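Local coordinates for endo-1,4-b-d-mannanase (PDB 1QNR), which hydrolyses internal beta-1,4-mannosidic linkages in the main chain of mannans, as a family 5 glycoside hydrolase with a TIM-barrel catalytic domain, at residues C29-N34 against I70-L75; W56-V61 against I107-N112; W306-T311 against V325-S330. All blocks are in the same frame, centred on the assembly; numbering follows the deposited sequence. Where two conformers were deposited one is given.

Contact 1 of 3, residues C29-N34 against I70-L75; sequences CSFLTN and IWFQKL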
loop_
_atom_site.group_PDB
_atom_site.type_symbol
_atom_site.label_atom_id
_atom_site.label_comp_id
_atom_site.label_asym_id
_atom_site.label_seq_id
_atom_site.Cartn_x
_atom_site.Cartn_y
_atom_site.Cartn_z
ATOM N N CYS A 29 -0.983 -1.413 -12.080
ATOM C CA CYS A 29 -0.602 -2.722 -12.610
ATOM C C CYS A 29 -1.756 -3.733 -12.537
ATOM O O CYS A 29 -2.011 -4.597 -13.405
ATOM C CB CYS A 29 0.610 -3.228 -11.717
ATOM S SG CYS A 29 2.308 -2.584 -12.213
ATOM N N SER A 30 -2.591 -3.582 -11.455
ATOM C CA SER A 30 -3.747 -4.492 -11.257
ATOM C C SER A 30 -4.852 -4.388 -12.293
ATOM O O SER A 30 -5.710 -5.293 -12.307
ATOM C CB SER A 30 -4.482 -4.093 -9.894
ATOM O OG SER A 30 -3.470 -4.234 -8.878
ATOM N N PHE A 31 -4.867 -3.318 -13.107
ATOM C CA PHE A 31 -5.989 -3.114 -14.041
ATOM C C PHE A 31 -5.521 -3.270 -15.497
ATOM O O PHE A 31 -6.290 -2.986 -16.430
ATOM C CB PHE A 31 -6.573 -1.682 -13.799
ATOM C CG PHE A 31 -6.888 -1.370 -12.341
ATOM C CD1 PHE A 31 -7.477 -2.363 -11.527
ATOM C CD2 PHE A 31 -6.713 -0.075 -11.853
ATOM C CE1 PHE A 31 -7.767 -2.030 -10.166
ATOM C CE2 PHE A 31 -7.071 0.243 -10.553
ATOM C CZ PHE A 31 -7.544 -0.741 -9.682
ATOM N N LEU A 32 -4.294 -3.688 -15.706
ATOM C CA LEU A 32 -3.804 -3.962 -17.087
ATOM C C LEU A 32 -4.531 -5.193 -17.645
ATOM O O LEU A 32 -4.524 -6.266 -17.014
ATOM C CB LEU A 32 -2.284 -4.195 -17.035
ATOM C CG LEU A 32 -1.459 -2.978 -16.650
ATOM C CD1 LEU A 32 0.016 -3.382 -16.424
ATOM C CD2 LEU A 32 -1.504 -1.820 -17.664
ATOM N N THR A 33 -5.006 -5.128 -18.895
ATOM C CA THR A 33 -5.721 -6.286 -19.458
ATOM C C THR A 33 -4.856 -7.084 -20.428
ATOM O O THR A 33 -5.189 -8.254 -20.735
ATOM C CB THR A 33 -6.984 -5.900 -20.239
ATOM O OG1 THR A 33 -6.687 -4.993 -21.304
ATOM C CG2 THR A 33 -8.042 -5.372 -19.268
ATOM N N ASN A 34 -3.748 -6.527 -20.913
ATOM C CA ASN A 34 -2.861 -7.276 -21.789
ATOM C C ASN A 34 -1.754 -7.900 -20.917
ATOM O O ASN A 34 -0.959 -7.134 -20.316
ATOM C CB ASN A 34 -2.330 -6.272 -22.836
ATOM C CG ASN A 34 -1.468 -6.990 -23.849
ATOM O OD1 ASN A 34 -1.079 -8.138 -23.707
ATOM N ND2 ASN A 34 -1.222 -6.322 -24.978
ATOM N N ILE A 70 -12.780 -3.031 -16.635
ATOM C CA ILE A 70 -12.489 -3.832 -15.421
ATOM C C ILE A 70 -13.299 -3.312 -14.226
ATOM O O ILE A 70 -13.447 -2.086 -14.007
ATOM C CB ILE A 70 -10.979 -3.698 -15.107
ATOM C CG1 ILE A 70 -10.116 -4.209 -16.284
ATOM C CG2 ILE A 70 -10.599 -4.466 -13.831
ATOM C CD1 ILE A 70 -10.549 -5.537 -16.795
ATOM N N TRP A 71 -13.799 -4.266 -13.434
ATOM C CA TRP A 71 -14.421 -3.991 -12.136
ATOM C C TRP A 71 -14.262 -5.196 -11.215
ATOM O O TRP A 71 -14.386 -6.326 -11.745
ATOM C CB TRP A 71 -15.924 -3.570 -12.288
ATOM C CG TRP A 71 -16.819 -4.606 -12.907
ATOM C CD1 TRP A 71 -16.855 -4.929 -14.247
ATOM C CD2 TRP A 71 -17.805 -5.428 -12.264
ATOM N NE1 TRP A 71 -17.829 -5.890 -14.448
ATOM C CE2 TRP A 71 -18.415 -6.248 -13.254
ATOM C CE3 TRP A 71 -18.202 -5.592 -10.907
ATOM C CZ2 TRP A 71 -19.409 -7.157 -12.911
ATOM C CZ3 TRP A 71 -19.202 -6.513 -10.563
ATOM C CH2 TRP A 71 -19.799 -7.282 -11.581
ATOM N N PHE A 72 -13.942 -4.986 -9.898
ATOM C CA PHE A 72 -13.787 -6.156 -9.020
ATOM C C PHE A 72 -15.067 -6.343 -8.173
ATOM O O PHE A 72 -15.324 -7.501 -7.785
ATOM C CB PHE A 72 -12.572 -6.000 -8.117
ATOM C CG PHE A 72 -11.191 -5.977 -8.825
ATOM C CD1 PHE A 72 -11.036 -6.377 -10.156
ATOM C CD2 PHE A 72 -10.063 -5.578 -8.117
ATOM C CE1 PHE A 72 -9.753 -6.337 -10.750
ATOM C CE2 PHE A 72 -8.784 -5.536 -8.692
ATOM C CZ PHE A 72 -8.660 -5.933 -10.019
ATOM N N GLN A 73 -15.815 -5.303 -7.828
ATOM C CA GLN A 73 -17.008 -5.473 -6.963
ATOM C C GLN A 73 -18.034 -4.379 -7.288
ATOM O O GLN A 73 -17.634 -3.192 -7.423
ATOM C CB GLN A 73 -16.513 -5.374 -5.483
ATOM C CG GLN A 73 -17.686 -5.510 -4.473
ATOM C CD GLN A 73 -17.239 -5.557 -3.045
ATOM O OE1 GLN A 73 -17.668 -6.374 -2.198
ATOM N NE2 GLN A 73 -16.346 -4.619 -2.580
ATOM N N LYS A 74 -19.333 -4.795 -7.349
ATOM C CA LYS A 74 -20.440 -3.829 -7.528
ATOM C C LYS A 74 -21.192 -3.793 -6.198
ATOM O O LYS A 74 -21.623 -4.843 -5.683
ATOM C CB LYS A 74 -21.353 -4.324 -8.666
ATOM C CG LYS A 74 -22.619 -3.412 -8.700
ATOM C CD LYS A 74 -23.593 -3.802 -9.822
ATOM C CE LYS A 74 -24.919 -3.060 -9.580
ATOM N NZ LYS A 74 -26.025 -3.568 -10.472
ATOM N N LEU A 75 -21.302 -2.604 -5.623
ATOM C CA LEU A 75 -21.921 -2.369 -4.321
ATOM C C LEU A 75 -23.337 -1.842 -4.509
ATOM O O LEU A 75 -23.486 -0.800 -5.118
ATOM C CB LEU A 75 -21.053 -1.397 -3.486
ATOM C CG LEU A 75 -19.661 -2.035 -3.168
ATOM C CD1 LEU A 75 -18.718 -0.986 -2.649
ATOM C CD2 LEU A 75 -19.829 -3.211 -2.197
#
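Phe31 and Phe72 form the aromatic part of a small, partly buried contact in which the 3-10 turn and loop between strand 21-25 and helix 35-47 meet the approach to the short strand 73-74. The two rings make an offset edge-to-face pair, with the edge of Phe31 turned toward the face of Phe72, planes at 62° and centroids 5.8 Å apart. The nearest atoms are Phe31 CE1 and Phe72 CE2 at 3.9 Å, and Phe72 CE2 lies close to the plane of the Phe31 ring. Phe72 CZ also comes within 3.8 Å of Ser30 O, which meets the ring at its edge.

Farther out, the methyl CG2 of Thr33 packs 3.5 Å from Ile70 CD1, the two side chains sliding past each other in opposite directions. Ile70 CG1 lies anti to the carbonyl carbon (chi1 -60°) and reaches the main chain of the other segment, 4.0 Å from Phe31 O. No hydrogen bond crosses the contact, which rests on apolar and aromatic packing. The polar groups of Ser30 bond elsewhere, OG to Trp56 O and O to Thr91 OG1.

Tyr117 meets the ring of Phe31, and Tyr147 of helix 138-155 packs on Phe72. Thr91 of helix 90-102 touches both Ile70 and Phe72, while Gln73 continues into the small mixed sheet beside strand 60-61.

Contact 2 of 3, residues W56-V61 against I107-N112; sequences WGFNDV and IIPFVN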
loop_
_atom_site.group_PDB
_atom_site.type_symbol
_atom_site.label_atom_id
_atom_site.label_comp_id
_atom_site.label_asym_id
_atom_site.label_seq_id
_atom_site.Cartn_x
_atom_site.Cartn_y
_atom_site.Cartn_z
ATOM N N TRP A 56 -3.156 -2.047 -6.356
ATOM C CA TRP A 56 -4.527 -2.001 -5.714
ATOM C C TRP A 56 -5.185 -3.379 -5.727
ATOM O O TRP A 56 -5.249 -4.092 -6.738
ATOM C CB TRP A 56 -5.429 -0.986 -6.434
ATOM C CG TRP A 56 -5.149 0.477 -6.104
ATOM C CD1 TRP A 56 -5.848 1.494 -6.713
ATOM C CD2 TRP A 56 -4.258 1.098 -5.141
ATOM N NE1 TRP A 56 -5.480 2.698 -6.148
ATOM C CE2 TRP A 56 -4.494 2.494 -5.212
ATOM C CE3 TRP A 56 -3.269 0.596 -4.244
ATOM C CZ2 TRP A 56 -3.836 3.437 -4.389
ATOM C CZ3 TRP A 56 -2.604 1.579 -3.446
ATOM C CH2 TRP A 56 -2.855 3.000 -3.506
ATOM N N GLY A 57 -5.813 -3.744 -4.586
ATOM C CA GLY A 57 -6.610 -4.990 -4.524
ATOM C C GLY A 57 -8.101 -4.742 -4.572
ATOM O O GLY A 57 -8.884 -5.689 -4.249
ATOM N N PHE A 58 -8.518 -3.569 -5.056
ATOM C CA PHE A 58 -9.894 -3.142 -5.143
ATOM C C PHE A 58 -10.152 -2.397 -6.457
ATOM O O PHE A 58 -9.245 -1.834 -7.072
ATOM C CB PHE A 58 -10.248 -2.143 -3.956
ATOM C CG PHE A 58 -9.284 -0.950 -3.844
ATOM C CD1 PHE A 58 -9.491 0.199 -4.665
ATOM C CD2 PHE A 58 -8.196 -0.975 -2.991
ATOM C CE1 PHE A 58 -8.586 1.255 -4.576
ATOM C CE2 PHE A 58 -7.299 0.104 -2.878
ATOM C CZ PHE A 58 -7.503 1.221 -3.689
ATOM N N ASN A 59 -11.461 -2.441 -6.836
ATOM C CA ASN A 59 -11.959 -1.597 -7.949
ATOM C C ASN A 59 -13.485 -1.680 -7.830
ATOM O O ASN A 59 -14.185 -2.593 -8.318
ATOM C CB ASN A 59 -11.418 -2.122 -9.325
ATOM C CG ASN A 59 -11.719 -1.144 -10.447
ATOM O OD1 ASN A 59 -12.761 -0.484 -10.441
ATOM N ND2 ASN A 59 -10.849 -1.013 -11.471
ATOM N N ASP A 60 -14.031 -0.764 -7.015
ATOM C CA ASP A 60 -15.429 -0.751 -6.580
ATOM C C ASP A 60 -16.282 0.191 -7.406
ATOM O O ASP A 60 -15.858 1.335 -7.684
ATOM C CB ASP A 60 -15.484 -0.274 -5.093
ATOM C CG ASP A 60 -14.825 -1.275 -4.158
ATOM O OD1 ASP A 60 -15.236 -2.501 -4.270
ATOM O OD2 ASP A 60 -13.953 -0.928 -3.296
ATOM N N VAL A 61 -17.458 -0.285 -7.779
ATOM C CA VAL A 61 -18.420 0.494 -8.601
ATOM C C VAL A 61 -19.828 0.344 -7.998
ATOM O O VAL A 61 -20.099 -0.581 -7.245
ATOM C CB VAL A 61 -18.444 0.000 -10.071
ATOM C CG1 VAL A 61 -17.079 0.128 -10.761
ATOM C CG2 VAL A 61 -18.988 -1.436 -10.186
ATOM N N ILE A 107 2.355 -5.955 -1.966
ATOM C CA ILE A 107 1.511 -5.434 -0.853
ATOM C C ILE A 107 0.152 -5.135 -1.486
ATOM O O ILE A 107 0.110 -4.390 -2.490
ATOM C CB ILE A 107 2.140 -4.217 -0.174
ATOM C CG1 ILE A 107 3.438 -4.654 0.529
ATOM C CG2 ILE A 107 1.122 -3.572 0.835
ATOM C CD1 ILE A 107 4.251 -3.507 1.202
ATOM N N ILE A 108 -0.960 -5.650 -0.905
ATOM C CA ILE A 108 -2.281 -5.501 -1.529
ATOM C C ILE A 108 -3.347 -4.992 -0.550
ATOM O O ILE A 108 -3.802 -5.727 0.361
ATOM C CB ILE A 108 -2.753 -6.886 -2.111
ATOM C CG1 ILE A 108 -1.723 -7.459 -3.102
ATOM C CG2 ILE A 108 -4.131 -6.710 -2.803
ATOM C CD1 ILE A 108 -2.113 -8.795 -3.751
ATOM N N PRO A 109 -3.745 -3.710 -0.679
ATOM C CA PRO A 109 -4.835 -3.149 0.148
ATOM C C PRO A 109 -6.209 -3.502 -0.413
ATOM O O PRO A 109 -6.423 -3.596 -1.633
ATOM C CB PRO A 109 -4.590 -1.586 0.101
ATOM C CG PRO A 109 -3.928 -1.431 -1.267
ATOM C CD PRO A 109 -3.031 -2.654 -1.446
ATOM N N PHE A 110 -7.224 -3.633 0.505
ATOM C CA PHE A 110 -8.568 -4.091 0.160
ATOM C C PHE A 110 -9.611 -3.022 -0.143
ATOM O O PHE A 110 -10.630 -3.397 -0.755
ATOM C CB PHE A 110 -9.146 -5.004 1.291
ATOM C CG PHE A 110 -8.288 -6.190 1.671
ATOM C CD1 PHE A 110 -8.012 -7.193 0.726
ATOM C CD2 PHE A 110 -7.797 -6.311 2.972
ATOM C CE1 PHE A 110 -7.260 -8.301 1.090
ATOM C CE2 PHE A 110 -7.018 -7.434 3.315
ATOM C CZ PHE A 110 -6.757 -8.440 2.388
ATOM N N VAL A 111 -9.377 -1.778 0.262
ATOM C CA VAL A 111 -10.351 -0.675 0.020
ATOM C C VAL A 111 -9.528 0.631 -0.013
ATOM O O VAL A 111 -8.441 0.737 0.591
ATOM C CB VAL A 111 -11.442 -0.625 1.124
ATOM C CG1 VAL A 111 -10.868 -0.272 2.495
ATOM C CG2 VAL A 111 -12.621 0.292 0.740
ATOM N N ASN A 112 -10.092 1.645 -0.677
ATOM C CA ASN A 112 -9.469 2.997 -0.677
ATOM C C ASN A 112 -10.219 3.916 0.326
ATOM O O ASN A 112 -11.472 3.912 0.328
ATOM C CB ASN A 112 -9.613 3.617 -2.074
ATOM C CG ASN A 112 -8.556 4.716 -2.318
ATOM O OD1 ASN A 112 -7.792 5.136 -1.446
ATOM N ND2 ASN A 112 -8.457 5.161 -3.575
HETATM O O HOH W 1 -12.122 0.980 -2.866
HETATM O O HOH W 2 -13.445 -2.682 -1.198
#
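The carboxy-terminal end of barrel strand 105-109 and the loop that continues from it meet the segment following strand 52-54, the neighbouring parallel strand of the TIM barrel, with Phe58 filling the join. CG of Phe58 sits between the backbone N and the carbonyl carbon (chi1 53°), and the ring lies against the main chain of Val111 and Asn112. Asn112 N is over the ring centre, 3.8 Å above the plane, and Val111 C is on the same face nearer the rim. Trp56 CB covers the centre of the opposite face, so the ring is sandwiched between its own segment and the other. Pro109 O approaches the ring edge, 3.4 Å from Phe58 CD2, and Asn112 CB touches Phe58 CZ at 3.6 Å. An alanine in place of Phe58 would probably open a gap between Trp56 and the Val111-Asn112 main chain, leaving Asn112 CB without its contacts to the ring atoms CE1 and CZ.

Gly57 CA rests on Ile108 CG2, and Gly57 N makes a weak, bent hydrogen bond to Pro109 O (3.0 Å, 129° at the hydrogen). A side-chain carbon at Gly57 would run into both Ile108 CG2 and Pro109 O. Pro109 CG packs 3.7 Å from Trp56 CE3. Farther along, Asp60 OD2 receives hydrogen bonds from two waters: one accepts from Asn112 N, the other donates to Phe110 O. Asp60 OD1 is held by Gln73 NE2.

Asn112 OD1 accepts from Asn168 ND2, and Trp56 NE1 binds a glycerol, probably from the crystallisation liquor. Loops packed together beyond the carboxy-terminal ends of adjacent parallel strands are typical of the TIM-barrel fold, whose active sites lie at that end.

Contact 3 of 3, residues W306-T311 against V325-S330; sequences WQWGDT and VWYNSS. With NAG (2-acetamido-2-deoxy-beta-D-glucopyranose), chain I.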
loop_
_atom_site.group_PDB
_atom_site.type_symbol
_atom_site.label_atom_id
_atom_site.label_comp_id
_atom_site.label_asym_id
_atom_site.label_seq_id
_atom_site.Cartn_x
_atom_site.Cartn_y
_atom_site.Cartn_z
ATOM N N TRP A 306 6.462 6.673 -4.474
ATOM C CA TRP A 306 5.268 6.842 -5.313
ATOM C C TRP A 306 5.668 7.670 -6.517
ATOM O O TRP A 306 6.067 8.876 -6.308
ATOM C CB TRP A 306 4.118 7.538 -4.497
ATOM C CG TRP A 306 2.879 7.672 -5.364
ATOM C CD1 TRP A 306 2.604 8.659 -6.279
ATOM C CD2 TRP A 306 1.730 6.793 -5.384
ATOM N NE1 TRP A 306 1.385 8.430 -6.884
ATOM C CE2 TRP A 306 0.803 7.283 -6.334
ATOM C CE3 TRP A 306 1.400 5.631 -4.654
ATOM C CZ2 TRP A 306 -0.391 6.664 -6.630
ATOM C CZ3 TRP A 306 0.139 5.031 -4.892
ATOM C CH2 TRP A 306 -0.750 5.519 -5.879
ATOM N N GLN A 307 5.749 7.177 -7.775
ATOM C CA GLN A 307 5.289 5.838 -8.163
ATOM C C GLN A 307 6.004 5.443 -9.467
ATOM O O GLN A 307 6.596 6.287 -10.175
ATOM C CB GLN A 307 3.772 5.831 -8.455
ATOM C CG GLN A 307 3.324 6.775 -9.629
ATOM C CD GLN A 307 1.859 6.555 -10.042
ATOM O OE1 GLN A 307 1.268 5.486 -10.000
ATOM N NE2 GLN A 307 1.207 7.661 -10.536
ATOM N N TRP A 308 5.954 4.120 -9.799
ATOM C CA TRP A 308 6.502 3.661 -11.078
ATOM C C TRP A 308 5.728 4.171 -12.289
ATOM O O TRP A 308 4.488 4.180 -12.250
ATOM C CB TRP A 308 6.410 2.083 -11.063
ATOM C CG TRP A 308 7.240 1.379 -12.132
ATOM C CD1 TRP A 308 6.836 0.945 -13.344
ATOM C CD2 TRP A 308 8.667 1.187 -12.041
ATOM N NE1 TRP A 308 7.937 0.371 -14.022
ATOM C CE2 TRP A 308 9.089 0.570 -13.242
ATOM C CE3 TRP A 308 9.613 1.438 -11.008
ATOM C CZ2 TRP A 308 10.429 0.182 -13.491
ATOM C CZ3 TRP A 308 10.951 1.055 -11.262
ATOM C CH2 TRP A 308 11.339 0.445 -12.511
ATOM N N GLY A 309 6.464 4.563 -13.342
ATOM C CA GLY A 309 5.840 4.838 -14.667
ATOM C C GLY A 309 6.548 3.960 -15.716
ATOM O O GLY A 309 7.747 3.715 -15.562
ATOM N N ASP A 310 5.739 3.464 -16.656
ATOM C CA ASP A 310 6.389 2.624 -17.697
ATOM C C ASP A 310 5.612 2.759 -19.006
ATOM O O ASP A 310 4.585 3.478 -19.099
ATOM C CB ASP A 310 6.404 1.137 -17.222
ATOM C CG ASP A 310 7.686 0.426 -17.657
ATOM O OD1 ASP A 310 8.204 0.654 -18.800
ATOM O OD2 ASP A 310 8.175 -0.427 -16.848
ATOM N N THR A 311 6.126 2.151 -20.077
ATOM C CA THR A 311 5.495 2.198 -21.387
ATOM C C THR A 311 5.470 0.818 -22.012
ATOM O O THR A 311 6.209 -0.109 -21.518
ATOM C CB THR A 311 6.245 3.181 -22.341
ATOM O OG1 THR A 311 7.552 2.662 -22.669
ATOM C CG2 THR A 311 6.364 4.572 -21.732
ATOM N N VAL A 325 8.014 8.413 -11.564
ATOM C CA VAL A 325 9.437 8.243 -11.918
ATOM C C VAL A 325 9.419 7.245 -13.062
ATOM O O VAL A 325 9.092 6.057 -12.894
ATOM C CB VAL A 325 10.277 7.752 -10.724
ATOM C CG1 VAL A 325 11.729 7.488 -11.193
ATOM C CG2 VAL A 325 10.217 8.713 -9.528
ATOM N N TRP A 326 9.676 7.687 -14.301
ATOM C CA TRP A 326 9.571 6.841 -15.497
ATOM C C TRP A 326 10.766 5.895 -15.626
ATOM O O TRP A 326 11.948 6.347 -15.473
ATOM C CB TRP A 326 9.502 7.720 -16.763
ATOM C CG TRP A 326 8.219 8.551 -16.867
ATOM C CD1 TRP A 326 8.086 9.914 -16.534
ATOM C CD2 TRP A 326 6.936 8.061 -17.300
ATOM N NE1 TRP A 326 6.758 10.230 -16.720
ATOM C CE2 TRP A 326 6.053 9.139 -17.164
ATOM C CE3 TRP A 326 6.429 6.831 -17.710
ATOM C CZ2 TRP A 326 4.702 9.020 -17.512
ATOM C CZ3 TRP A 326 5.066 6.690 -18.028
ATOM C CH2 TRP A 326 4.209 7.829 -17.933
ATOM N N TYR A 327 10.515 4.612 -15.922
ATOM C CA TYR A 327 11.665 3.664 -16.052
ATOM C C TYR A 327 12.659 4.170 -17.117
ATOM O O TYR A 327 12.317 4.701 -18.199
ATOM C CB TYR A 327 11.097 2.328 -16.577
ATOM C CG TYR A 327 12.170 1.269 -16.846
ATOM C CD1 TYR A 327 13.066 0.843 -15.860
ATOM C CD2 TYR A 327 12.274 0.778 -18.167
ATOM C CE1 TYR A 327 14.035 -0.081 -16.182
ATOM C CE2 TYR A 327 13.297 -0.115 -18.462
ATOM C CZ TYR A 327 14.121 -0.551 -17.463
ATOM O OH TYR A 327 15.094 -1.482 -17.782
ATOM N N ASN A 328 13.958 4.039 -16.781
ATOM C CA ASN A 328 15.084 4.362 -17.671
ATOM C C ASN A 328 15.343 5.858 -17.814
ATOM O O ASN A 328 16.293 6.249 -18.551
ATOM C CB ASN A 328 14.907 3.762 -19.101
ATOM C CG ASN A 328 15.890 2.674 -19.290
ATOM O OD1 ASN A 328 16.643 2.161 -18.483
ATOM N ND2 ASN A 328 15.932 2.177 -20.579
ATOM N N SER A 329 14.642 6.750 -17.150
ATOM C CA SER A 329 14.873 8.191 -17.163
ATOM C C SER A 329 16.019 8.576 -16.254
ATOM O O SER A 329 16.561 7.789 -15.454
ATOM C CB SER A 329 13.578 8.883 -16.748
ATOM O OG SER A 329 13.296 8.709 -15.316
ATOM N N SER A 330 16.398 9.891 -16.315
ATOM C CA SER A 330 17.398 10.394 -15.396
ATOM C C SER A 330 16.922 10.313 -13.936
ATOM O O SER A 330 17.745 10.077 -13.026
ATOM C CB SER A 330 17.771 11.855 -15.720
ATOM O OG SER A 330 16.727 12.734 -15.790
HETATM C C1 NAG I . 16.732 0.965 -21.294
HETATM C C2 NAG I . 16.110 0.354 -22.533
HETATM C C3 NAG I . 17.066 -0.639 -23.130
HETATM C C4 NAG I . 18.433 0.060 -23.254
HETATM C C5 NAG I . 18.968 0.752 -22.005
HETATM C C6 NAG I . 20.164 1.641 -22.327
HETATM C C7 NAG I . 13.668 0.239 -22.656
HETATM C C8 NAG I . 12.409 -0.421 -22.157
HETATM N N2 NAG I . 14.803 -0.278 -22.138
HETATM O O3 NAG I . 16.469 -0.881 -24.439
HETATM O O4 NAG I . 19.440 -0.938 -23.613
HETATM O O5 NAG I . 17.980 1.690 -21.522
HETATM O O6 NAG I . 20.792 1.970 -21.117
HETATM O O7 NAG I . 13.620 1.107 -23.407
#
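Trp308 and Tyr327 lie side by side and point the same way, their rings meeting rim to rim with neither over the face of the other. The planes of the tyrosine ring and the six-membered indole ring are 29° apart, and Trp308 CZ2 approaches Tyr327 CD1 to 3.6 Å. CG is anti to the backbone N in both residues, an arrangement that goes with their side-by-side course. Asp310 runs alongside Tyr327 as well, its OD1 4.0 Å from Tyr327 CB. Its carboxylate has several partners: Asp310 OD2 accepts from Trp308 NE1 at 2.9 Å and also pairs with His44 ND1, while Asp310 OD1 accepts from Thr311 N. Asp310 OD2 lies close to the indole plane, while the N-H meets it on the anti side, out of the carboxylate plane. These bonds fix the rotation of the carboxylate, and a nearby histidine could stabilise its negative charge.

Trp326 turns to the other face of the strand pair and brings CE3 against the main chain at Gly309, 3.5 Å from Gly309 C, where a side-chain carbon would collide with it. Asp310 O meets the indole edge in plane, 3.4 Å from Trp326 CZ3.

The two backbones pair in parallel, Trp308 with Val325 and Gly309 with Trp326. Val325 N bonds almost straight to Gln307 O (2.9 Å), Gly309 N to Val325 O from above the carbonyl plane, and Tyr327 N to Gly309 O. A type II turn from Trp326 to Ser329 follows, with Trp326 O accepting hydrogen bonds from both Ser329 N and Ser329 OG. Asn328 in this turn carries an N-linked NAG through ND2, and NAG C8 lies at the edge of the Tyr327 ring, 3.8 Å from Tyr327 CE2.

Trp308 packs on Thr41, His44 and Ile45 of helix 35-47, His44 stacks on Tyr327, and strand 325-326 leads into helix 330-343, whose Trp332 meets Tyr327 edge-to-face.

Overall arrangement
Contacts 1 and 2 are neighbours, their centres about 10 Å apart, and their segments alternate along the chain. Phe31 packs on Phe58 and Asn59, and Leu75 N bonds to Val61 O where strands 60-61 and 73-74 join in one small mixed sheet. Contact 3 follows later in sequence, its centre about 22 Å from each of the others. It touches contact 2 where Trp56 packs against Trp306, and both reach the parallel barrel sheet through strands 105-109 and 300-309. Contact 1 has no direct touch with contact 3. Contacts 1 and 2 tie together early parts of the chain and contact 3 late ones, and the two regions meet at Trp56 and Trp306 within one family 5 catalytic domain.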